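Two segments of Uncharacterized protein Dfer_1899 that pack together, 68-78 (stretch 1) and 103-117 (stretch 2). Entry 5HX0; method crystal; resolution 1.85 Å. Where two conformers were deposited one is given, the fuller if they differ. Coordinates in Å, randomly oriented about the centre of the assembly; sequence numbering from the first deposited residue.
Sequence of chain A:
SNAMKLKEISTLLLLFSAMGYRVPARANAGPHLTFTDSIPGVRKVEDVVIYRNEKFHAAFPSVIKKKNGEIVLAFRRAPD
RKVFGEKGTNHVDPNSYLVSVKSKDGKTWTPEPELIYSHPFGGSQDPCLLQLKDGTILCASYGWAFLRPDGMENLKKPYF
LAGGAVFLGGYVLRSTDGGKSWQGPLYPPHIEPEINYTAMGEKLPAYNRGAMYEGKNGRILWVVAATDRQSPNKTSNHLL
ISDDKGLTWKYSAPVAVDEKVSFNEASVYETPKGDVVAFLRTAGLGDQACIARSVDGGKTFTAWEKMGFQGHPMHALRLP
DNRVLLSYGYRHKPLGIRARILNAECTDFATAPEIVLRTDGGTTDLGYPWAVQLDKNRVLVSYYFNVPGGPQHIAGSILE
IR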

# COMPACT_ATOMS: atom_id res chain seq x y z
N ASN A 68 -13.58 -3.22 24.13
CA ASN A 68 -14.95 -3.37 23.64
C ASN A 68 -15.26 -4.76 23.10
O ASN A 68 -16.34 -4.95 22.54
CB ASN A 68 -15.24 -2.32 22.56
CG ASN A 68 -14.48 -2.56 21.27
OD1 ASN A 68 -13.77 -3.55 21.10
ND2 ASN A 68 -14.64 -1.64 20.34
N GLY A 69 -14.36 -5.73 23.25
CA GLY A 69 -14.63 -7.10 22.85
C GLY A 69 -14.13 -7.47 21.47
O GLY A 69 -14.09 -8.67 21.14
N GLU A 70 -13.73 -6.50 20.65
CA GLU A 70 -13.29 -6.79 19.30
C GLU A 70 -11.88 -7.36 19.32
O GLU A 70 -10.96 -6.75 19.87
CB GLU A 70 -13.35 -5.53 18.44
CG GLU A 70 -13.00 -5.79 16.97
CD GLU A 70 -13.28 -4.55 16.13
OE1 GLU A 70 -12.41 -3.66 16.05
OE2 GLU A 70 -14.39 -4.46 15.57
N ILE A 71 -11.71 -8.53 18.71
CA ILE A 71 -10.41 -9.13 18.51
C ILE A 71 -9.84 -8.62 17.19
O ILE A 71 -10.50 -8.70 16.15
CB ILE A 71 -10.53 -10.67 18.50
CG1 ILE A 71 -11.21 -11.15 19.79
CG2 ILE A 71 -9.15 -11.33 18.29
CD1 ILE A 71 -11.84 -12.53 19.63
N VAL A 72 -8.63 -8.08 17.23
CA VAL A 72 -7.99 -7.52 16.04
C VAL A 72 -6.73 -8.33 15.77
O VAL A 72 -5.83 -8.36 16.61
CB VAL A 72 -7.63 -6.04 16.23
CG1 VAL A 72 -7.04 -5.48 14.90
CG2 VAL A 72 -8.85 -5.25 16.67
N LEU A 73 -6.66 -8.97 14.60
CA LEU A 73 -5.48 -9.75 14.24
C LEU A 73 -4.80 -9.12 13.03
O LEU A 73 -5.42 -8.99 11.97
CB LEU A 73 -5.84 -11.22 13.99
CG LEU A 73 -4.70 -12.17 13.57
CD1 LEU A 73 -5.05 -13.62 13.95
CD2 LEU A 73 -4.39 -12.12 12.07
N ALA A 74 -3.52 -8.77 13.19
CA ALA A 74 -2.72 -8.15 12.13
C ALA A 74 -1.86 -9.22 11.49
O ALA A 74 -1.39 -10.14 12.17
CB ALA A 74 -1.81 -7.06 12.69
N PHE A 75 -1.65 -9.11 10.17
CA PHE A 75 -0.74 -10.04 9.51
C PHE A 75 -0.17 -9.38 8.26
O PHE A 75 -0.62 -8.32 7.81
CB PHE A 75 -1.42 -11.39 9.16
CG PHE A 75 -2.62 -11.28 8.24
CD1 PHE A 75 -3.86 -10.89 8.73
CD2 PHE A 75 -2.51 -11.60 6.89
CE1 PHE A 75 -4.97 -10.80 7.91
CE2 PHE A 75 -3.62 -11.52 6.06
CZ PHE A 75 -4.85 -11.12 6.56
N ARG A 76 0.88 -10.01 7.75
CA ARG A 76 1.50 -9.61 6.49
C ARG A 76 0.77 -10.28 5.35
O ARG A 76 0.62 -11.50 5.34
CB ARG A 76 2.98 -10.03 6.47
CG ARG A 76 3.72 -9.71 5.14
CD ARG A 76 5.11 -10.37 5.15
NE ARG A 76 5.94 -10.01 3.98
CZ ARG A 76 5.94 -10.68 2.82
NH1 ARG A 76 5.13 -11.73 2.64
NH2 ARG A 76 6.74 -10.29 1.84
N ARG A 77 0.34 -9.48 4.37
CA ARG A 77 -0.26 -10.02 3.15
C ARG A 77 0.53 -9.56 1.94
O ARG A 77 0.83 -8.37 1.79
CB ARG A 77 -1.73 -9.63 3.02
CG ARG A 77 -2.41 -10.43 1.90
CD ARG A 77 -3.93 -10.21 1.87
NE ARG A 77 -4.24 -8.88 1.32
CZ ARG A 77 -5.44 -8.52 0.87
NH1 ARG A 77 -5.63 -7.28 0.39
NH2 ARG A 77 -6.44 -9.40 0.89
N ALA A 78 0.87 -10.51 1.07
CA ALA A 78 1.62 -10.25 -0.15
C ALA A 78 1.08 -11.18 -1.23
O ALA A 78 0.44 -12.19 -0.92
CB ALA A 78 3.13 -10.50 0.06
N SER A 103 -12.77 -10.12 14.78
CA SER A 103 -13.70 -11.15 15.27
C SER A 103 -14.27 -10.71 16.61
O SER A 103 -13.61 -10.02 17.38
CB SER A 103 -12.98 -12.51 15.43
OG SER A 103 -13.86 -13.50 15.96
N LYS A 104 -15.51 -11.12 16.87
CA LYS A 104 -16.08 -10.98 18.21
C LYS A 104 -15.85 -12.21 19.07
O LYS A 104 -15.99 -12.12 20.29
CB LYS A 104 -17.58 -10.72 18.14
CG LYS A 104 -17.94 -9.39 17.52
CD LYS A 104 -19.43 -9.33 17.18
CE LYS A 104 -19.73 -8.18 16.21
NZ LYS A 104 -19.22 -8.46 14.83
N ASP A 105 -15.52 -13.35 18.49
CA ASP A 105 -15.49 -14.57 19.27
C ASP A 105 -14.27 -15.44 19.06
O ASP A 105 -14.13 -16.44 19.79
CB ASP A 105 -16.74 -15.42 18.98
CG ASP A 105 -16.96 -15.67 17.50
OD1 ASP A 105 -16.01 -15.55 16.69
OD2 ASP A 105 -18.10 -15.98 17.14
N GLY A 106 -13.38 -15.11 18.13
CA GLY A 106 -12.24 -15.95 17.80
C GLY A 106 -12.50 -16.97 16.72
O GLY A 106 -11.55 -17.59 16.20
N LYS A 107 -13.76 -17.13 16.32
CA LYS A 107 -14.20 -18.17 15.41
C LYS A 107 -14.71 -17.63 14.09
O LYS A 107 -14.39 -18.18 13.03
CB LYS A 107 -15.30 -18.99 16.10
CG LYS A 107 -15.85 -20.15 15.33
CD LYS A 107 -16.69 -21.02 16.27
CE LYS A 107 -17.16 -22.28 15.55
NZ LYS A 107 -16.10 -22.79 14.63
N THR A 108 -15.49 -16.57 14.13
CA THR A 108 -16.03 -15.89 12.96
C THR A 108 -15.19 -14.65 12.66
O THR A 108 -15.09 -13.77 13.51
CB THR A 108 -17.48 -15.51 13.24
OG1 THR A 108 -18.20 -16.72 13.51
CG2 THR A 108 -18.10 -14.81 12.03
N TRP A 109 -14.64 -14.57 11.45
CA TRP A 109 -13.71 -13.49 11.12
C TRP A 109 -14.21 -12.69 9.93
O TRP A 109 -14.80 -13.24 9.00
CB TRP A 109 -12.33 -14.06 10.81
CG TRP A 109 -11.74 -14.65 12.04
CD1 TRP A 109 -11.94 -15.91 12.53
CD2 TRP A 109 -10.90 -13.98 12.98
NE1 TRP A 109 -11.25 -16.06 13.71
CE2 TRP A 109 -10.61 -14.89 14.01
CE3 TRP A 109 -10.34 -12.69 13.03
CZ2 TRP A 109 -9.79 -14.56 15.10
CZ3 TRP A 109 -9.53 -12.37 14.11
CH2 TRP A 109 -9.26 -13.29 15.13
N THR A 110 -13.94 -11.38 9.95
CA THR A 110 -14.27 -10.54 8.80
C THR A 110 -13.57 -11.06 7.55
O THR A 110 -12.38 -11.43 7.62
CB THR A 110 -13.88 -9.08 9.05
OG1 THR A 110 -12.50 -9.02 9.45
CG2 THR A 110 -14.77 -8.48 10.15
N PRO A 111 -14.27 -11.13 6.39
CA PRO A 111 -13.67 -11.75 5.20
C PRO A 111 -12.68 -10.89 4.45
O PRO A 111 -11.78 -11.43 3.81
CB PRO A 111 -14.90 -12.07 4.32
CG PRO A 111 -15.93 -11.06 4.74
CD PRO A 111 -15.72 -10.88 6.23
N GLU A 112 -12.83 -9.55 4.49
CA GLU A 112 -11.97 -8.66 3.70
C GLU A 112 -10.99 -7.93 4.61
O GLU A 112 -11.43 -7.11 5.44
CB GLU A 112 -12.83 -7.65 2.93
CG GLU A 112 -12.05 -6.84 1.93
CD GLU A 112 -11.58 -7.68 0.75
OE1 GLU A 112 -12.19 -8.74 0.47
OE2 GLU A 112 -10.58 -7.28 0.11
N PRO A 113 -9.68 -8.17 4.51
CA PRO A 113 -8.74 -7.50 5.41
C PRO A 113 -8.73 -6.00 5.23
O PRO A 113 -8.83 -5.49 4.11
CB PRO A 113 -7.39 -8.11 5.02
CG PRO A 113 -7.76 -9.47 4.42
CD PRO A 113 -9.03 -9.20 3.68
N GLU A 114 -8.63 -5.28 6.35
CA GLU A 114 -8.43 -3.83 6.30
C GLU A 114 -6.95 -3.51 6.31
O GLU A 114 -6.15 -4.23 6.91
CB GLU A 114 -9.10 -3.14 7.49
CG GLU A 114 -10.60 -3.21 7.47
CD GLU A 114 -11.17 -2.52 8.68
OE1 GLU A 114 -11.18 -3.13 9.78
OE2 GLU A 114 -11.58 -1.36 8.53
N LEU A 115 -6.58 -2.40 5.69
CA LEU A 115 -5.18 -2.01 5.64
C LEU A 115 -4.78 -1.30 6.93
O LEU A 115 -5.44 -0.35 7.36
CB LEU A 115 -4.91 -1.10 4.45
CG LEU A 115 -3.43 -0.72 4.34
CD1 LEU A 115 -2.63 -1.83 3.75
CD2 LEU A 115 -3.28 0.50 3.52
N ILE A 116 -3.73 -1.80 7.57
CA ILE A 116 -3.06 -1.06 8.63
C ILE A 116 -2.00 -0.14 8.05
O ILE A 116 -1.93 1.05 8.38
CB ILE A 116 -2.45 -2.01 9.68
CG1 ILE A 116 -3.54 -2.76 10.45
CG2 ILE A 116 -1.55 -1.21 10.66
CD1 ILE A 116 -2.98 -3.92 11.34
N TYR A 117 -1.16 -0.65 7.15
CA TYR A 117 -0.06 0.16 6.66
C TYR A 117 0.54 -0.39 5.38
O TYR A 117 0.80 -1.59 5.28
CB TYR A 117 1.03 0.26 7.72
CG TYR A 117 2.15 1.21 7.35
CD1 TYR A 117 1.92 2.58 7.24
CD2 TYR A 117 3.45 0.74 7.17
CE1 TYR A 117 2.96 3.46 6.92
CE2 TYR A 117 4.50 1.61 6.86
CZ TYR A 117 4.24 2.96 6.74
OH TYR A 117 5.27 3.81 6.42
O HOH W 1 -14.67 -10.88 22.59
O HOH W 2 -8.89 -9.04 -0.51
O HOH W 3 -8.46 -6.06 1.22

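Segments 68-78 and 103-117 of Dfer_1899 meet through one backbone pairing at the start of the first strand and a run of side-chain contacts beyond it, burying 506 Å² in all. Ile71 and Ser103 form an antiparallel hydrogen-bonded pair, their CA atoms 5.0 Å apart. Ile71 N donates to Ser103 O (2.8 Å, 163°), and Ser103 N returns a bond to Ile71 O (3.0 Å, 148°), so both backbone donors and both backbone acceptors of the pair are satisfied across the contact. These are the only direct hydrogen bonds between the segments.

Just beyond the pair, two residues before Ile71 and one after Ser103, the carbonyls Gly69 O and Lys104 O lie 4.0 Å apart. Two acceptors cannot bond each other, and water 1 resolves this by donating to both, to Gly69 O at 2.7 Å and to Lys104 O at 2.9 Å. The turn leading into the strand is held by Asn68, whose OD1 accepts from Glu70 N (3.0 Å, 164°).

Ser103 also organizes the loop that follows it. Its OG donates to Thr108 O (2.8 Å) and accepts from Asp105 N (3.0 Å) and Gly106 N (2.7 Å), which leaves the hydroxyl fully used within its own segment. Asp105 OD1 lies 3.1 Å from Ser103 OG, but the angle is too poor for a hydrogen bond; that carboxylate oxygen instead accepts from Lys107 N and Thr108 N, each at 2.8 Å. Trp109 NE1 closes the loop with a weak bond to Gly106 O (2.9 Å, 141°). At Gly106, phi/psi of 90/-10 would jam a CB against the preceding carbonyl oxygen; Gly69, at 96/-13, is under the same constraint.

Ile71 packs against this loop, its side chain on the same face of the sheet as that of Ser103. Ile71 CD1 reaches to 3.4 Å from Gly106 N, while Ile71 CG2 packs 3.7 Å from Trp109 CH2. CA-to-CB of Trp109 points sideways, yet its ring end swings nearer and also meets Leu73, with Leu73 CB 3.9 Å from Trp109 CZ3; both aliphatic groups approach the indole obliquely.

Farther along, the contact is through side chains and water. Ala74 CB touches Ile116 CD1 at 3.6 Å, although the CA atoms of these residues are 7.9 Å apart: the isoleucine side chain spans the gap. Pro113 CG meets the edge of the Phe75 ring (4.0 Å to Phe75 CZ) and lies 3.8 Å from Arg77 NH2, while Pro113 CB sits over one face of the guanidinium.

Arg77 and Glu112 are joined through solvent. Water 2 accepts from Arg77 NH2 (2.8 Å) and donates to Glu112 OE2 (2.5 Å). Water 3 accepts weakly from Arg77 NH1 (3.2 Å) and donates to Glu112 OE2 (2.7 Å) and Pro113 O (3.0 Å). Arg77 NH2 is additionally hydrogen-bonded elsewhere in the structure.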